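Local coordinates for putative carbohydrate binding protein (Pseudomonas aeruginosa, PDB 3QEC) that is a putative carbohydrate-binding protein, linked to suramin and heparin binding and possibly to carbohydrate transport and biofilm formation, at residues L7-T18 and P51-Y59; N106-W117 and E128-S139. All coordinates share one frame; numbering follows the deposited sequence. Where two conformers were deposited one is given.

Contact 1 of 2, residues L7-T18 and P51-Y59; sequences LPDFPEHEYAAT and PATSYMKAY
Tyr55 fills the bend of segment 7-18, and nearly every atom of its side chain has a neighbour there. CG anti to the backbone N (chi1 -174°) lays the ring along residues 7-10. Its CB sits 3.5 Å from CD of Pro11, and CG touches the same proline carbon. Along one side of the ring, CD1 and CE1 point their edge at the carbonyl of Pro8, CE1 lying 3.4 Å from Pro8 O. On the other side, CD2 and CE2 are both 4.1 Å from Phe10 CD1, which lies over one face in a T-shaped pair, planes at 77°. CZ and OH meet Leu7 CD1, and OH accepts its hydrogen bond from the backbone N of Asp81. The axes of 12-16 and 54-59 stay 11.1 Å apart, a gap spanned by side chains at the N-terminal end of helix 54-63. Here Thr53 is the N-cap, its OG1 taking a weak capping bond from Met56 N. That hydroxyl also donates to Tyr15 OH at 2.9 Å, which in turn donates to a water bonded to Pro51 O, while Thr53 CG2 makes a CH-pi contact over the Tyr15 face. Glu14, extended beyond CG, grips the first turn with both oxygens: OE1 receives Ser54 N at 2.8 Å through its syn lone pair, nearly straight at 172°, and OE2 accepts from Ser54 OG.

Contact 2 of 2, residues N106-W117 and E128-S139; sequences NGTYYISSELTW and EGGTVTKLVTVS
Trp117 lays one face of its indole over Glu128 and Gly129 of the partner strand. Glu128 CB stands over the five-membered ring, 3.8 Å from its centroid, in a CH-pi contact, and Gly129 N lies over the same face toward the rim. Ring and carboxylate planes are turned 48° apart, and the Glu128 oxygens are hydrogen-bonded to Ser34 OG and Ala35 N. CG of Trp117 lies between the backbone N and the carbonyl carbon (chi1 65°), which folds the ring back over the Gly129 backbone; CZ3 comes 3.6 Å from Gly129 CA.

At the far end, Tyr109, Ile111, Val136 and Val138 share this face. Val136 CG1 sits between Tyr109 CB at 3.9 Å and Ile111 CG2 at 4.0 Å, while Val138 CG2 meets Tyr109 CE1 obliquely. Tyr109 OH is held by the carbonyl of Pro105, and Ile104, Phe99 and Phe101 pack against the group from strand 98-104. The other face carries Tyr110 and Leu135, side by side and pointing the same way, with Tyr110 CE1 3.6 Å from Leu135 CD2. Next along it, Ser112 OG and Thr133 OG1 approach to 2.7 Å, and Thr133 OG1 also bonds the carbonyl of Gly64.

Backbone hydrogen bonds run in pairs from Gly107-Val138 to Trp117-Glu128. This is a long antiparallel beta hairpin, with one face packed on strands 24-33 and 98-104 of a second sheet, as in a beta-sandwich.

Overall arrangement
Contact 1 lies at the periphery, its centre about 16 Å from the centre of the chain, whereas the hairpin of contact 2 is centred only about 3 Å from it; the two contact centres are about 16 Å apart. They meet at Ala52, just past the end of strand 46-51: Ala52 N lies 2.9 Å from Thr108 O, a probable hydrogen bond, and Ala52 CB packs 3.8 Å from Leu135 CD2. Tyr110 OH lies 3.3 Å from Lys57 CA of helix 54-63. This helix thus covers the Tyr110 face of the hairpin, and segment 7-18 packs against it. A triethylene glycol about 4 Å from the Ser54 side chain and a di(hydroxyethyl)ether about 3 Å from that of Thr116 probably come from the crystallisation liquor, so neither marks a proven sugar site.

Contact 1 of 2, residues L7-T18 and P51-Y59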
loop_
_atom_site.group_PDB
_atom_site.type_symbol
_atom_site.label_atom_id
_atom_site.label_comp_id
_atom_site.label_asym_id
_atom_site.label_seq_id
_atom_site.Cartn_x
_atom_site.Cartn_y
_atom_site.Cartn_z
ATOM N N LEU A 7 15.824 9.055 -3.706
ATOM C CA LEU A 7 14.691 9.809 -3.154
ATOM C C LEU A 7 15.007 11.271 -2.896
ATOM O O LEU A 7 16.137 11.581 -2.506
ATOM C CB LEU A 7 14.203 9.180 -1.833
ATOM C CG LEU A 7 13.662 7.765 -1.887
ATOM C CD1 LEU A 7 13.349 7.288 -0.515
ATOM C CD2 LEU A 7 12.437 7.667 -2.763
ATOM N N PRO A 8 13.999 12.177 -2.997
ATOM C CA PRO A 8 14.258 13.590 -2.669
ATOM C C PRO A 8 14.465 13.792 -1.165
ATOM O O PRO A 8 14.219 12.867 -0.384
ATOM C CB PRO A 8 12.991 14.298 -3.156
ATOM C CG PRO A 8 11.941 13.275 -3.125
ATOM C CD PRO A 8 12.594 11.971 -3.413
ATOM N N ASP A 9 14.925 14.983 -0.751
ATOM C CA ASP A 9 15.072 15.289 0.675
ATOM C C ASP A 9 13.695 15.226 1.348
ATOM O O ASP A 9 12.688 15.584 0.716
ATOM C CB ASP A 9 15.700 16.682 0.885
ATOM C CG ASP A 9 17.136 16.859 0.418
ATOM O OD1 ASP A 9 17.904 15.857 0.433
ATOM O OD2 ASP A 9 17.518 18.011 0.110
ATOM N N PHE A 10 13.642 14.740 2.601
ATOM C CA PHE A 10 12.397 14.647 3.368
ATOM C C PHE A 10 11.723 16.041 3.440
ATOM O O PHE A 10 12.351 16.984 3.925
ATOM C CB PHE A 10 12.659 14.067 4.774
ATOM C CG PHE A 10 11.401 13.810 5.572
ATOM C CD1 PHE A 10 10.648 12.661 5.362
ATOM C CD2 PHE A 10 10.974 14.715 6.537
ATOM C CE1 PHE A 10 9.500 12.419 6.108
ATOM C CE2 PHE A 10 9.824 14.474 7.280
ATOM C CZ PHE A 10 9.099 13.325 7.068
ATOM N N PRO A 11 10.490 16.196 2.880
ATOM C CA PRO A 11 9.840 17.521 2.853
ATOM C C PRO A 11 9.012 17.811 4.111
ATOM O O PRO A 11 7.820 17.491 4.179
ATOM C CB PRO A 11 8.953 17.436 1.605
ATOM C CG PRO A 11 8.663 15.974 1.432
ATOM C CD PRO A 11 9.643 15.175 2.227
ATOM N N GLU A 12 9.652 18.434 5.098
ATOM C CA GLU A 12 9.070 18.773 6.402
ATOM C C GLU A 12 7.754 19.543 6.270
ATOM O O GLU A 12 6.775 19.144 6.923
ATOM C CB GLU A 12 10.071 19.566 7.254
ATOM C CG GLU A 12 11.296 18.758 7.674
ATOM C CD GLU A 12 12.498 19.513 8.235
ATOM O OE1 GLU A 12 12.310 20.589 8.852
ATOM O OE2 GLU A 12 13.633 18.996 8.094
ATOM N N HIS A 13 7.717 20.610 5.408
ATOM C CA HIS A 13 6.552 21.450 5.167
ATOM C C HIS A 13 5.318 20.603 4.728
ATOM O O HIS A 13 4.190 20.855 5.178
ATOM C CB HIS A 13 6.919 22.531 4.124
ATOM C CG HIS A 13 7.514 22.003 2.850
ATOM N ND1 HIS A 13 8.836 21.590 2.781
ATOM C CD2 HIS A 13 6.948 21.856 1.630
ATOM C CE1 HIS A 13 9.017 21.191 1.536
ATOM N NE2 HIS A 13 7.915 21.342 0.805
ATOM N N GLU A 14 5.543 19.636 3.822
ATOM C CA GLU A 14 4.466 18.789 3.302
ATOM C C GLU A 14 3.810 17.986 4.416
ATOM O O GLU A 14 2.587 17.885 4.431
ATOM C CB GLU A 14 4.980 17.866 2.199
ATOM C CG GLU A 14 5.197 18.597 0.889
ATOM C CD GLU A 14 5.654 17.714 -0.253
ATOM O OE1 GLU A 14 5.183 16.558 -0.330
ATOM O OE2 GLU A 14 6.444 18.191 -1.098
ATOM N N TYR A 15 4.610 17.461 5.374
ATOM C CA TYR A 15 4.093 16.694 6.504
ATOM C C TYR A 15 3.432 17.626 7.549
ATOM O O TYR A 15 2.384 17.271 8.096
ATOM C CB TYR A 15 5.206 15.813 7.117
ATOM C CG TYR A 15 5.477 14.585 6.265
ATOM C CD1 TYR A 15 4.686 13.445 6.382
ATOM C CD2 TYR A 15 6.449 14.606 5.263
ATOM C CE1 TYR A 15 4.870 12.346 5.541
ATOM C CE2 TYR A 15 6.648 13.509 4.420
ATOM C CZ TYR A 15 5.861 12.375 4.571
ATOM O OH TYR A 15 6.036 11.279 3.758
ATOM N N ALA A 16 4.001 18.828 7.778
ATOM C CA ALA A 16 3.485 19.822 8.730
ATOM C C ALA A 16 2.079 20.328 8.334
ATOM O O ALA A 16 1.224 20.502 9.204
ATOM C CB ALA A 16 4.449 20.992 8.837
ATOM N N ALA A 17 1.828 20.503 7.031
ATOM C CA ALA A 17 0.541 20.970 6.503
ATOM C C ALA A 17 -0.575 19.909 6.615
ATOM O O ALA A 17 -1.740 20.253 6.444
ATOM C CB ALA A 17 0.702 21.406 5.047
ATOM N N THR A 18 -0.256 18.641 6.895
ATOM C CA THR A 18 -1.327 17.641 6.974
ATOM C C THR A 18 -2.105 17.692 8.303
ATOM O O THR A 18 -1.518 17.911 9.363
ATOM C CB THR A 18 -0.794 16.203 6.735
ATOM O OG1 THR A 18 0.044 15.802 7.811
ATOM C CG2 THR A 18 -0.048 16.060 5.434
ATOM N N PRO A 51 0.339 9.898 4.380
ATOM C CA PRO A 51 0.191 11.090 3.511
ATOM C C PRO A 51 0.817 10.924 2.113
ATOM O O PRO A 51 1.912 10.366 2.001
ATOM C CB PRO A 51 0.922 12.191 4.303
ATOM C CG PRO A 51 0.850 11.741 5.731
ATOM C CD PRO A 51 0.950 10.254 5.687
ATOM N N ALA A 52 0.116 11.404 1.045
ATOM C CA ALA A 52 0.595 11.334 -0.344
ATOM C C ALA A 52 1.558 12.502 -0.630
ATOM O O ALA A 52 1.149 13.519 -1.189
ATOM C CB ALA A 52 -0.584 11.351 -1.318
ATOM N N THR A 53 2.823 12.368 -0.213
ATOM C CA THR A 53 3.830 13.425 -0.357
ATOM C C THR A 53 4.714 13.201 -1.577
ATOM O O THR A 53 4.739 12.098 -2.144
ATOM C CB THR A 53 4.693 13.527 0.921
ATOM O OG1 THR A 53 5.390 12.300 1.136
ATOM C CG2 THR A 53 3.882 13.926 2.159
ATOM N N SER A 54 5.467 14.250 -1.975
ATOM C CA SER A 54 6.392 14.182 -3.110
ATOM C C SER A 54 7.505 13.128 -2.845
ATOM O O SER A 54 7.997 12.499 -3.784
ATOM C CB SER A 54 6.985 15.556 -3.399
ATOM O OG SER A 54 7.814 16.003 -2.339
ATOM N N TYR A 55 7.833 12.915 -1.551
ATOM C CA TYR A 55 8.801 11.953 -1.014
ATOM C C TYR A 55 8.340 10.507 -1.320
ATOM O O TYR A 55 9.080 9.762 -1.962
ATOM C CB TYR A 55 8.970 12.185 0.521
ATOM C CG TYR A 55 10.040 11.346 1.191
ATOM C CD1 TYR A 55 11.393 11.565 0.934
ATOM C CD2 TYR A 55 9.705 10.357 2.114
ATOM C CE1 TYR A 55 12.384 10.796 1.555
ATOM C CE2 TYR A 55 10.684 9.563 2.718
ATOM C CZ TYR A 55 12.022 9.788 2.440
ATOM O OH TYR A 55 12.988 9.021 3.052
HETATM N N MSE A 56 7.106 10.132 -0.896
HETATM C CA MSE A 56 6.568 8.780 -1.118
HETATM C C MSE A 56 6.105 8.546 -2.586
HETATM O O MSE A 56 6.078 7.392 -3.023
HETATM C CB MSE A 56 5.460 8.449 -0.121
HETATM C CG MSE A 56 5.983 8.310 1.327
HETATM SE SE MSE A 56 7.596 7.208 1.484
HETATM C CE MSE A 56 6.782 5.443 1.273
ATOM N N LYS A 57 5.807 9.615 -3.354
ATOM C CA LYS A 57 5.464 9.509 -4.782
ATOM C C LYS A 57 6.652 8.898 -5.531
ATOM O O LYS A 57 6.472 8.000 -6.363
ATOM C CB LYS A 57 5.105 10.896 -5.359
ATOM C CG LYS A 57 4.826 10.910 -6.868
ATOM C CD LYS A 57 4.486 12.303 -7.356
ATOM C CE LYS A 57 4.187 12.348 -8.828
ATOM N NZ LYS A 57 3.660 13.684 -9.236
ATOM N N ALA A 58 7.876 9.385 -5.205
ATOM C CA ALA A 58 9.147 8.911 -5.766
ATOM C C ALA A 58 9.411 7.444 -5.352
ATOM O O ALA A 58 9.850 6.637 -6.179
ATOM C CB ALA A 58 10.280 9.811 -5.302
ATOM N N TYR A 59 9.106 7.096 -4.084
ATOM C CA TYR A 59 9.298 5.736 -3.574
ATOM C C TYR A 59 8.338 4.751 -4.267
ATOM O O TYR A 59 8.796 3.767 -4.858
ATOM C CB TYR A 59 9.117 5.695 -2.043
ATOM C CG TYR A 59 9.398 4.334 -1.446
ATOM C CD1 TYR A 59 10.693 3.961 -1.085
ATOM C CD2 TYR A 59 8.375 3.400 -1.274
ATOM C CE1 TYR A 59 10.959 2.700 -0.542
ATOM C CE2 TYR A 59 8.635 2.127 -0.761
ATOM C CZ TYR A 59 9.923 1.790 -0.374
ATOM O OH TYR A 59 10.161 0.538 0.137
HETATM O O HOH W 1 3.958 9.561 3.837
#

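Contact 2 of 2, residues N106-W117 and E128-S139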
loop_
_atom_site.group_PDB
_atom_site.type_symbol
_atom_site.label_atom_id
_atom_site.label_comp_id
_atom_site.label_asym_id
_atom_site.label_seq_id
_atom_site.Cartn_x
_atom_site.Cartn_y
_atom_site.Cartn_z
ATOM N N ASN A 106 -8.899 14.383 7.182
ATOM C CA ASN A 106 -9.087 14.977 5.866
ATOM C C ASN A 106 -7.709 15.086 5.227
ATOM O O ASN A 106 -6.763 15.510 5.899
ATOM C CB ASN A 106 -9.731 16.354 6.035
ATOM C CG ASN A 106 -9.983 17.136 4.775
ATOM O OD1 ASN A 106 -11.123 17.345 4.375
ATOM N ND2 ASN A 106 -8.949 17.711 4.208
ATOM N N GLY A 107 -7.589 14.664 3.971
ATOM C CA GLY A 107 -6.318 14.707 3.265
ATOM C C GLY A 107 -6.200 13.720 2.134
ATOM O O GLY A 107 -7.179 13.069 1.775
ATOM N N THR A 108 -4.996 13.628 1.544
ATOM C CA THR A 108 -4.719 12.735 0.413
ATOM C C THR A 108 -3.679 11.717 0.848
ATOM O O THR A 108 -2.685 12.079 1.477
ATOM C CB THR A 108 -4.339 13.520 -0.846
ATOM O OG1 THR A 108 -5.259 14.619 -0.979
ATOM C CG2 THR A 108 -4.409 12.640 -2.112
ATOM N N TYR A 109 -3.939 10.438 0.548
ATOM C CA TYR A 109 -3.113 9.332 1.023
ATOM C C TYR A 109 -2.718 8.329 -0.029
ATOM O O TYR A 109 -3.375 8.202 -1.070
ATOM C CB TYR A 109 -3.905 8.532 2.097
ATOM C CG TYR A 109 -4.363 9.332 3.298
ATOM C CD1 TYR A 109 -5.545 10.064 3.263
ATOM C CD2 TYR A 109 -3.636 9.321 4.487
ATOM C CE1 TYR A 109 -5.961 10.813 4.359
ATOM C CE2 TYR A 109 -4.047 10.061 5.593
ATOM C CZ TYR A 109 -5.203 10.817 5.518
ATOM O OH TYR A 109 -5.611 11.551 6.596
ATOM N N TYR A 110 -1.669 7.559 0.293
ATOM C CA TYR A 110 -1.250 6.346 -0.396
ATOM C C TYR A 110 -1.739 5.216 0.464
ATOM O O TYR A 110 -1.518 5.238 1.678
ATOM C CB TYR A 110 0.283 6.242 -0.618
ATOM C CG TYR A 110 0.805 7.074 -1.766
ATOM C CD1 TYR A 110 0.371 6.853 -3.072
ATOM C CD2 TYR A 110 1.732 8.090 -1.552
ATOM C CE1 TYR A 110 0.816 7.650 -4.124
ATOM C CE2 TYR A 110 2.161 8.911 -2.594
ATOM C CZ TYR A 110 1.722 8.671 -3.881
ATOM O OH TYR A 110 2.174 9.463 -4.910
ATOM N N ILE A 111 -2.471 4.277 -0.124
ATOM C CA ILE A 111 -2.932 3.065 0.566
ATOM C C ILE A 111 -2.152 1.933 -0.149
ATOM O O ILE A 111 -2.160 1.868 -1.382
ATOM C CB ILE A 111 -4.478 2.945 0.626
ATOM C CG1 ILE A 111 -4.933 1.805 1.570
ATOM C CG2 ILE A 111 -5.150 2.926 -0.773
ATOM C CD1 ILE A 111 -6.419 1.912 1.995
ATOM N N SER A 112 -1.339 1.183 0.604
ATOM C CA SER A 112 -0.383 0.236 0.041
ATOM C C SER A 112 -0.274 -1.080 0.814
ATOM O O SER A 112 -0.319 -1.085 2.047
ATOM C CB SER A 112 1.001 0.895 0.010
ATOM O OG SER A 112 1.942 0.159 -0.757
ATOM N N SER A 113 -0.050 -2.185 0.073
ATOM C CA SER A 113 0.122 -3.533 0.622
ATOM C C SER A 113 1.060 -4.386 -0.251
ATOM O O SER A 113 1.412 -3.987 -1.367
ATOM C CB SER A 113 -1.225 -4.232 0.767
ATOM O OG SER A 113 -1.123 -5.339 1.648
ATOM N N GLU A 114 1.478 -5.546 0.282
ATOM C CA GLU A 114 2.319 -6.522 -0.403
ATOM C C GLU A 114 1.693 -7.903 -0.225
ATOM O O GLU A 114 1.497 -8.368 0.898
ATOM C CB GLU A 114 3.768 -6.478 0.107
ATOM C CG GLU A 114 4.687 -7.515 -0.527
ATOM C CD GLU A 114 6.180 -7.242 -0.477
ATOM O OE1 GLU A 114 6.587 -6.143 -0.040
ATOM O OE2 GLU A 114 6.946 -8.118 -0.933
ATOM N N LEU A 115 1.350 -8.537 -1.340
ATOM C CA LEU A 115 0.731 -9.846 -1.339
ATOM C C LEU A 115 1.465 -10.757 -2.323
ATOM O O LEU A 115 1.449 -10.520 -3.530
ATOM C CB LEU A 115 -0.773 -9.713 -1.669
ATOM C CG LEU A 115 -1.577 -10.985 -1.906
ATOM C CD1 LEU A 115 -1.600 -11.887 -0.663
ATOM C CD2 LEU A 115 -2.966 -10.642 -2.363
ATOM N N THR A 116 2.145 -11.775 -1.787
ATOM C CA THR A 116 2.884 -12.761 -2.572
ATOM C C THR A 116 2.469 -14.178 -2.141
ATOM O O THR A 116 2.010 -14.387 -1.018
ATOM C CB THR A 116 4.414 -12.541 -2.489
ATOM O OG1 THR A 116 4.868 -12.779 -1.163
ATOM C CG2 THR A 116 4.841 -11.144 -2.933
ATOM N N TRP A 117 2.583 -15.132 -3.061
ATOM C CA TRP A 117 2.254 -16.532 -2.831
ATOM C C TRP A 117 3.078 -17.393 -3.797
ATOM O O TRP A 117 3.800 -16.860 -4.647
ATOM C CB TRP A 117 0.733 -16.791 -2.946
ATOM C CG TRP A 117 0.171 -16.556 -4.316
ATOM C CD1 TRP A 117 0.014 -17.484 -5.306
ATOM C CD2 TRP A 117 -0.209 -15.293 -4.884
ATOM N NE1 TRP A 117 -0.422 -16.876 -6.459
ATOM C CE2 TRP A 117 -0.615 -15.538 -6.217
ATOM C CE3 TRP A 117 -0.264 -13.975 -4.391
ATOM C CZ2 TRP A 117 -1.070 -14.516 -7.061
ATOM C CZ3 TRP A 117 -0.707 -12.966 -5.231
ATOM C CH2 TRP A 117 -1.098 -13.240 -6.549
ATOM N N GLU A 128 4.571 -15.493 -7.068
ATOM C CA GLU A 128 3.561 -14.681 -7.736
ATOM C C GLU A 128 3.172 -13.478 -6.866
ATOM O O GLU A 128 3.463 -13.456 -5.669
ATOM C CB GLU A 128 2.334 -15.542 -8.082
ATOM C CG GLU A 128 2.607 -16.615 -9.121
ATOM C CD GLU A 128 1.481 -16.829 -10.108
ATOM O OE1 GLU A 128 1.334 -15.993 -11.026
ATOM O OE2 GLU A 128 0.745 -17.830 -9.970
ATOM N N GLY A 129 2.533 -12.490 -7.482
ATOM C CA GLY A 129 2.097 -11.275 -6.800
ATOM C C GLY A 129 3.206 -10.259 -6.628
ATOM O O GLY A 129 4.218 -10.292 -7.339
ATOM N N GLY A 130 2.997 -9.350 -5.686
ATOM C CA GLY A 130 3.927 -8.269 -5.388
ATOM C C GLY A 130 3.255 -7.133 -4.652
ATOM O O GLY A 130 2.325 -7.360 -3.869
ATOM N N THR A 131 3.725 -5.901 -4.898
ATOM C CA THR A 131 3.198 -4.701 -4.241
ATOM C C THR A 131 2.069 -4.090 -5.064
ATOM O O THR A 131 2.050 -4.210 -6.300
ATOM C CB THR A 131 4.313 -3.661 -3.971
ATOM O OG1 THR A 131 4.954 -3.323 -5.200
ATOM C CG2 THR A 131 5.359 -4.155 -2.977
ATOM N N VAL A 132 1.116 -3.453 -4.364
ATOM C CA VAL A 132 -0.018 -2.749 -4.960
ATOM C C VAL A 132 -0.252 -1.472 -4.112
ATOM O O VAL A 132 -0.300 -1.541 -2.879
ATOM C CB VAL A 132 -1.290 -3.631 -5.172
ATOM C CG1 VAL A 132 -1.758 -4.310 -3.876
ATOM C CG2 VAL A 132 -2.423 -2.841 -5.844
ATOM N N THR A 133 -0.307 -0.305 -4.789
ATOM C CA THR A 133 -0.453 1.015 -4.165
ATOM C C THR A 133 -1.429 1.876 -4.969
ATOM O O THR A 133 -1.298 1.988 -6.191
ATOM C CB THR A 133 0.943 1.685 -4.070
ATOM O OG1 THR A 133 1.843 0.817 -3.368
ATOM C CG2 THR A 133 0.915 3.067 -3.433
ATOM N N LYS A 134 -2.390 2.504 -4.266
ATOM C CA LYS A 134 -3.389 3.406 -4.853
ATOM C C LYS A 134 -3.462 4.720 -4.066
ATOM O O LYS A 134 -3.020 4.780 -2.902
ATOM C CB LYS A 134 -4.784 2.729 -4.866
ATOM C CG LYS A 134 -4.915 1.513 -5.790
ATOM C CD LYS A 134 -5.120 1.915 -7.246
ATOM C CE LYS A 134 -5.067 0.743 -8.180
ATOM N NZ LYS A 134 -5.390 1.156 -9.562
ATOM N N LEU A 135 -4.033 5.765 -4.693
ATOM C CA LEU A 135 -4.298 7.052 -4.056
ATOM C C LEU A 135 -5.729 7.064 -3.495
ATOM O O LEU A 135 -6.661 6.656 -4.209
ATOM C CB LEU A 135 -4.140 8.217 -5.059
ATOM C CG LEU A 135 -2.727 8.746 -5.396
ATOM C CD1 LEU A 135 -2.740 9.512 -6.724
ATOM C CD2 LEU A 135 -2.173 9.666 -4.277
ATOM N N VAL A 136 -5.926 7.589 -2.252
ATOM C CA VAL A 136 -7.281 7.759 -1.683
ATOM C C VAL A 136 -7.388 9.190 -1.098
ATOM O O VAL A 136 -6.506 9.630 -0.363
ATOM C CB VAL A 136 -7.734 6.641 -0.680
ATOM C CG1 VAL A 136 -6.711 6.396 0.422
ATOM C CG2 VAL A 136 -9.120 6.918 -0.098
ATOM N N THR A 137 -8.451 9.911 -1.465
ATOM C CA THR A 137 -8.752 11.267 -1.000
ATOM C C THR A 137 -9.862 11.217 0.061
ATOM O O THR A 137 -10.848 10.488 -0.092
ATOM C CB THR A 137 -9.145 12.177 -2.189
ATOM O OG1 THR A 137 -8.067 12.212 -3.119
ATOM C CG2 THR A 137 -9.409 13.587 -1.758
ATOM N N VAL A 138 -9.701 12.001 1.139
ATOM C CA VAL A 138 -10.680 12.042 2.224
ATOM C C VAL A 138 -11.045 13.497 2.489
ATOM O O VAL A 138 -10.155 14.283 2.803
ATOM C CB VAL A 138 -10.169 11.307 3.501
ATOM C CG1 VAL A 138 -11.238 11.284 4.601
ATOM C CG2 VAL A 138 -9.704 9.880 3.165
ATOM N N SER A 139 -12.339 13.852 2.333
ATOM C CA SER A 139 -12.884 15.201 2.557
ATOM C C SER A 139 -13.807 15.185 3.764
ATOM O O SER A 139 -13.473 15.748 4.807
ATOM C CB SER A 139 -13.610 15.709 1.316
ATOM O OG SER A 139 -12.707 15.713 0.222
#